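Local coordinates for inorganic pyrophosphatase (Helicobacter pylori, PDB 2BQX), which catalyses the magnesium-dependent hydrolysis of inorganic pyrophosphate to two phosphate ions and assembles as a homohexamer, at residues K85-V91 with L104-D110; E7-D11 with V57-L61. All coordinates share one frame; numbering follows the deposited sequence.

Interaction 1 (K85-V91 with L104-D110); sequences KARLVGV and LIALPID
Arg87 and Leu107 face each other as a hydrogen-bonded antiparallel pair: Arg87 N donates to Leu107 O at 2.8 Å, and Leu107 N returns a bond to Arg87 O. The ladder continues past the end of the strand, where Ile109 N reaches Lys85 O. At its other end the regular pairing is broken. Val89 N gives Ile105 O a bond of 3.0 Å, Gly90 N adds a weak one to the same oxygen, and Ile105 N closes on Gly90 O from well above the carbonyl plane.

Apolar contacts divide between the faces of the sheet. Ala86 CB meets Ala106 CB at 3.9 Å, and Leu88 and Val91 lie on the same face as Leu104 and Ala106, with helix 157-171 packed on Leu88 and Val91. On the face of Arg87, Leu107 CD1 sits 4.0 Å from Val89 CG1, the two side chains crossing at about a right angle.

The polar contacts centre on Arg87. With CG held between the backbone N and the carbonyl carbon (chi1 62°) and the chain extended to NE, its guanidinium is carried past Leu107, whose CD1 lies over one face, 3.6 Å from NH1. A water accepts from NH1 and donates to both Pro108 O and Asp110 OD1, supplementing a long salt bridge of 3.9 Å between Arg87 NE and Asp110 OD1. NH2 is bonded to Val119 O.

Two residues, Val89 and Gly90, opposite the single Ile105 make a classic beta bulge, here set in the hairpin of strands 83-96 and 99-108 within the pyrophosphatase beta-sheet.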
# COMPACT_ATOMS: atom_id res chain seq x y z
N LYS A 85 19.29 -6.74 -14.04
CA LYS A 85 19.85 -7.20 -15.31
C LYS A 85 18.64 -7.40 -16.21
O LYS A 85 17.71 -8.14 -15.86
CB LYS A 85 20.61 -8.51 -15.13
CG LYS A 85 21.88 -8.40 -14.29
CD LYS A 85 22.63 -9.72 -14.28
CE LYS A 85 23.98 -9.59 -13.59
NZ LYS A 85 24.77 -10.85 -13.71
N ALA A 86 18.65 -6.76 -17.37
CA ALA A 86 17.53 -6.84 -18.29
C ALA A 86 17.92 -7.27 -19.70
O ALA A 86 19.09 -7.46 -20.01
CB ALA A 86 16.83 -5.49 -18.34
N ARG A 87 16.91 -7.44 -20.55
CA ARG A 87 17.14 -7.81 -21.94
C ARG A 87 16.26 -6.91 -22.80
O ARG A 87 15.11 -6.64 -22.45
CB ARG A 87 16.80 -9.28 -22.17
CG ARG A 87 15.36 -9.65 -21.91
CD ARG A 87 15.20 -11.17 -21.90
NE ARG A 87 13.84 -11.59 -21.63
CZ ARG A 87 12.84 -11.53 -22.50
NH1 ARG A 87 11.63 -11.93 -22.14
NH2 ARG A 87 13.06 -11.09 -23.73
N LEU A 88 16.81 -6.45 -23.92
CA LEU A 88 16.07 -5.57 -24.82
C LEU A 88 15.02 -6.27 -25.67
O LEU A 88 15.21 -7.42 -26.09
CB LEU A 88 17.05 -4.86 -25.77
CG LEU A 88 17.62 -3.48 -25.45
CD1 LEU A 88 17.97 -3.36 -24.00
CD2 LEU A 88 18.83 -3.26 -26.35
N VAL A 89 13.92 -5.58 -25.92
CA VAL A 89 12.87 -6.10 -26.79
C VAL A 89 12.40 -5.01 -27.75
O VAL A 89 11.62 -5.27 -28.67
CB VAL A 89 11.65 -6.67 -26.00
CG1 VAL A 89 12.08 -7.88 -25.19
CG2 VAL A 89 11.04 -5.60 -25.10
N GLY A 90 12.88 -3.78 -27.54
CA GLY A 90 12.49 -2.68 -28.41
C GLY A 90 12.95 -1.31 -27.94
O GLY A 90 13.75 -1.20 -27.02
N VAL A 91 12.46 -0.27 -28.60
CA VAL A 91 12.81 1.10 -28.25
C VAL A 91 11.66 2.05 -28.58
O VAL A 91 10.94 1.85 -29.57
CB VAL A 91 14.11 1.57 -28.98
CG1 VAL A 91 13.92 1.51 -30.49
CG2 VAL A 91 14.48 2.98 -28.54
N LEU A 104 14.84 2.85 -24.23
CA LEU A 104 14.96 1.43 -24.50
C LEU A 104 13.82 0.72 -23.77
O LEU A 104 13.44 1.13 -22.68
CB LEU A 104 16.32 0.91 -24.00
CG LEU A 104 17.57 1.44 -24.70
CD1 LEU A 104 18.84 0.97 -23.98
CD2 LEU A 104 17.57 0.96 -26.14
N ILE A 105 13.27 -0.32 -24.38
CA ILE A 105 12.19 -1.09 -23.77
C ILE A 105 12.79 -2.44 -23.39
O ILE A 105 13.27 -3.17 -24.25
CB ILE A 105 11.02 -1.32 -24.76
CG1 ILE A 105 10.48 0.02 -25.26
CG2 ILE A 105 9.91 -2.15 -24.08
CD1 ILE A 105 9.99 0.97 -24.19
N ALA A 106 12.75 -2.77 -22.10
CA ALA A 106 13.34 -4.02 -21.65
C ALA A 106 12.51 -4.81 -20.64
O ALA A 106 11.50 -4.33 -20.14
CB ALA A 106 14.71 -3.74 -21.05
N LEU A 107 12.98 -6.01 -20.34
CA LEU A 107 12.35 -6.91 -19.38
C LEU A 107 13.47 -7.50 -18.53
O LEU A 107 14.62 -7.59 -18.97
CB LEU A 107 11.62 -8.04 -20.10
CG LEU A 107 10.32 -7.69 -20.84
CD1 LEU A 107 10.00 -8.75 -21.86
CD2 LEU A 107 9.19 -7.54 -19.83
N PRO A 108 13.17 -7.89 -17.28
CA PRO A 108 14.23 -8.46 -16.46
C PRO A 108 14.64 -9.76 -17.15
O PRO A 108 13.84 -10.34 -17.88
CB PRO A 108 13.53 -8.74 -15.13
CG PRO A 108 12.44 -7.70 -15.09
CD PRO A 108 11.92 -7.73 -16.51
N ILE A 109 15.87 -10.21 -16.94
CA ILE A 109 16.27 -11.46 -17.56
C ILE A 109 15.46 -12.58 -16.91
O ILE A 109 15.04 -12.46 -15.76
CB ILE A 109 17.78 -11.74 -17.39
CG1 ILE A 109 18.16 -11.64 -15.91
CG2 ILE A 109 18.59 -10.75 -18.23
CD1 ILE A 109 19.61 -12.01 -15.64
N ASP A 110 15.25 -13.66 -17.65
CA ASP A 110 14.47 -14.80 -17.15
C ASP A 110 14.96 -15.36 -15.82
O ASP A 110 14.18 -15.88 -15.03
CB ASP A 110 14.42 -15.92 -18.20
CG ASP A 110 13.55 -15.56 -19.39
OD1 ASP A 110 12.80 -14.57 -19.32
OD2 ASP A 110 13.61 -16.29 -20.41
O HOH W 1 12.14 -11.94 -19.29

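Interaction 2 (E7-D11 with V57-L61); sequences EVSHD and VPNTL
The loop between strands 53-56 and 69-72 meets the N-terminal end of the modelled chain through His10, whose imidazole is pinned to a backbone carbonyl of that loop. NE2 donates to Pro58 O at 2.9 Å, with an angle of 172° at the hydrogen. The oxygen lies at the edge of the ring, almost in its plane, and this straight bond probably limits how far the imidazole can turn. CG stands anti to the carbonyl carbon of His10 (chi1 -77°), and this torsion helps to swing the ring out to the loop.

Around this bond the loop fits against the imidazole. CE1 comes within 3.3 Å of Asn59 O, Val57 CG1 approaches CD2, and the methyl CG2 of Thr60 lies 3.7 Å from NE2. The ring and the Asn59 amide are steeply inclined, their planes 72° apart. The contact sits on the mixed beta-sheet of the fold, the OB-type barrel known from soluble pyrophosphatases of this family: Val57 and Pro58 rest on Leu15 and Val18 of strand 14-21, while Ile168 of helix 157-171 touches His10.

Val8 makes the second, apolar point of contact. Both its methyl branches reach Pro58 CB, CG1 at 3.8 Å, and CG2 also lies close to Asn59 ND2, 3.1 Å away, in a tight approach that is not a polar bond.

The loop has its own internal brace. Thr60 OG1 donates to Val57 O at 2.6 Å, spanning the turn through Pro58 and Asn59, where Asn59 takes positive backbone angles. The same hydroxyl is hydrogen-bonded to Val68 N, tying the turn to the chain just before Asp69, a predicted magnesium ligand.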
# COMPACT_ATOMS: atom_id res chain seq x y z
N GLU A 7 30.37 -4.18 -12.00
CA GLU A 7 30.62 -4.93 -13.26
C GLU A 7 29.44 -4.69 -14.20
O GLU A 7 28.49 -5.48 -14.24
CB GLU A 7 30.75 -6.43 -12.97
CG GLU A 7 31.51 -6.75 -11.69
CD GLU A 7 30.61 -6.77 -10.46
OE1 GLU A 7 29.94 -7.80 -10.22
OE2 GLU A 7 30.56 -5.75 -9.74
N VAL A 8 29.50 -3.59 -14.94
CA VAL A 8 28.43 -3.22 -15.86
C VAL A 8 28.41 -4.07 -17.13
O VAL A 8 29.38 -4.08 -17.89
CB VAL A 8 28.55 -1.73 -16.26
CG1 VAL A 8 27.38 -1.34 -17.14
CG2 VAL A 8 28.60 -0.86 -15.02
N SER A 9 27.31 -4.78 -17.34
CA SER A 9 27.17 -5.62 -18.53
C SER A 9 26.41 -4.85 -19.61
O SER A 9 25.35 -4.27 -19.35
CB SER A 9 26.41 -6.90 -18.18
OG SER A 9 26.13 -7.66 -19.34
N HIS A 10 26.96 -4.84 -20.82
CA HIS A 10 26.35 -4.14 -21.95
C HIS A 10 25.75 -5.13 -22.95
O HIS A 10 25.43 -4.78 -24.08
CB HIS A 10 27.39 -3.26 -22.65
CG HIS A 10 27.68 -1.98 -21.93
ND1 HIS A 10 28.83 -1.25 -22.15
CD2 HIS A 10 26.97 -1.30 -21.00
CE1 HIS A 10 28.81 -0.17 -21.39
NE2 HIS A 10 27.69 -0.18 -20.68
N ASP A 11 25.59 -6.37 -22.51
CA ASP A 11 25.01 -7.40 -23.36
C ASP A 11 23.53 -7.09 -23.56
O ASP A 11 22.78 -6.93 -22.59
CB ASP A 11 25.19 -8.78 -22.72
CG ASP A 11 24.73 -9.91 -23.62
OD1 ASP A 11 24.80 -11.08 -23.18
OD2 ASP A 11 24.31 -9.62 -24.76
N VAL A 57 21.30 2.97 -18.38
CA VAL A 57 22.34 1.97 -18.54
C VAL A 57 23.68 2.66 -18.29
O VAL A 57 24.05 3.59 -19.01
CB VAL A 57 22.36 1.39 -19.97
CG1 VAL A 57 23.36 0.26 -20.04
CG2 VAL A 57 20.97 0.92 -20.36
N PRO A 58 24.41 2.22 -17.26
CA PRO A 58 25.71 2.80 -16.91
C PRO A 58 26.72 2.74 -18.04
O PRO A 58 26.66 1.87 -18.91
CB PRO A 58 26.16 1.94 -15.73
CG PRO A 58 24.89 1.48 -15.12
CD PRO A 58 24.05 1.14 -16.32
N ASN A 59 27.65 3.69 -18.03
CA ASN A 59 28.72 3.73 -19.03
C ASN A 59 28.22 3.79 -20.46
O ASN A 59 28.74 3.10 -21.34
CB ASN A 59 29.63 2.53 -18.84
CG ASN A 59 30.14 2.40 -17.43
OD1 ASN A 59 30.69 3.35 -16.87
ND2 ASN A 59 29.96 1.23 -16.83
N THR A 60 27.22 4.62 -20.69
CA THR A 60 26.68 4.81 -22.03
C THR A 60 26.45 6.30 -22.19
O THR A 60 26.44 7.04 -21.21
CB THR A 60 25.33 4.07 -22.21
OG1 THR A 60 24.34 4.66 -21.36
CG2 THR A 60 25.49 2.59 -21.88
N LEU A 61 26.28 6.74 -23.43
CA LEU A 61 26.06 8.15 -23.70
C LEU A 61 24.94 8.26 -24.73
O LEU A 61 25.15 7.95 -25.91
CB LEU A 61 27.36 8.79 -24.22
CG LEU A 61 27.54 10.30 -24.02
CD1 LEU A 61 26.47 11.04 -24.79
CD2 LEU A 61 27.47 10.64 -22.54

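The centres of the two contacts lie 13 Å apart, and both reach the same mixed beta-sheet. They follow in series along the chain: interaction 2 closes at residue 61, before interaction 1 opens at residue 85. Interaction 1 is a buried hairpin pairing nearer the centre of the chain, whereas interaction 2 is partly buried and joins the N-terminal segment to a loop. Packing of Leu104 CD1 against Val57 CG2 connects them directly, and helix 157-171 touches both. Leu104 and Val57 each lie about 7 Å, side chain to side chain, from Asp69, so the junction lies close to Asp69, a predicted magnesium ligand.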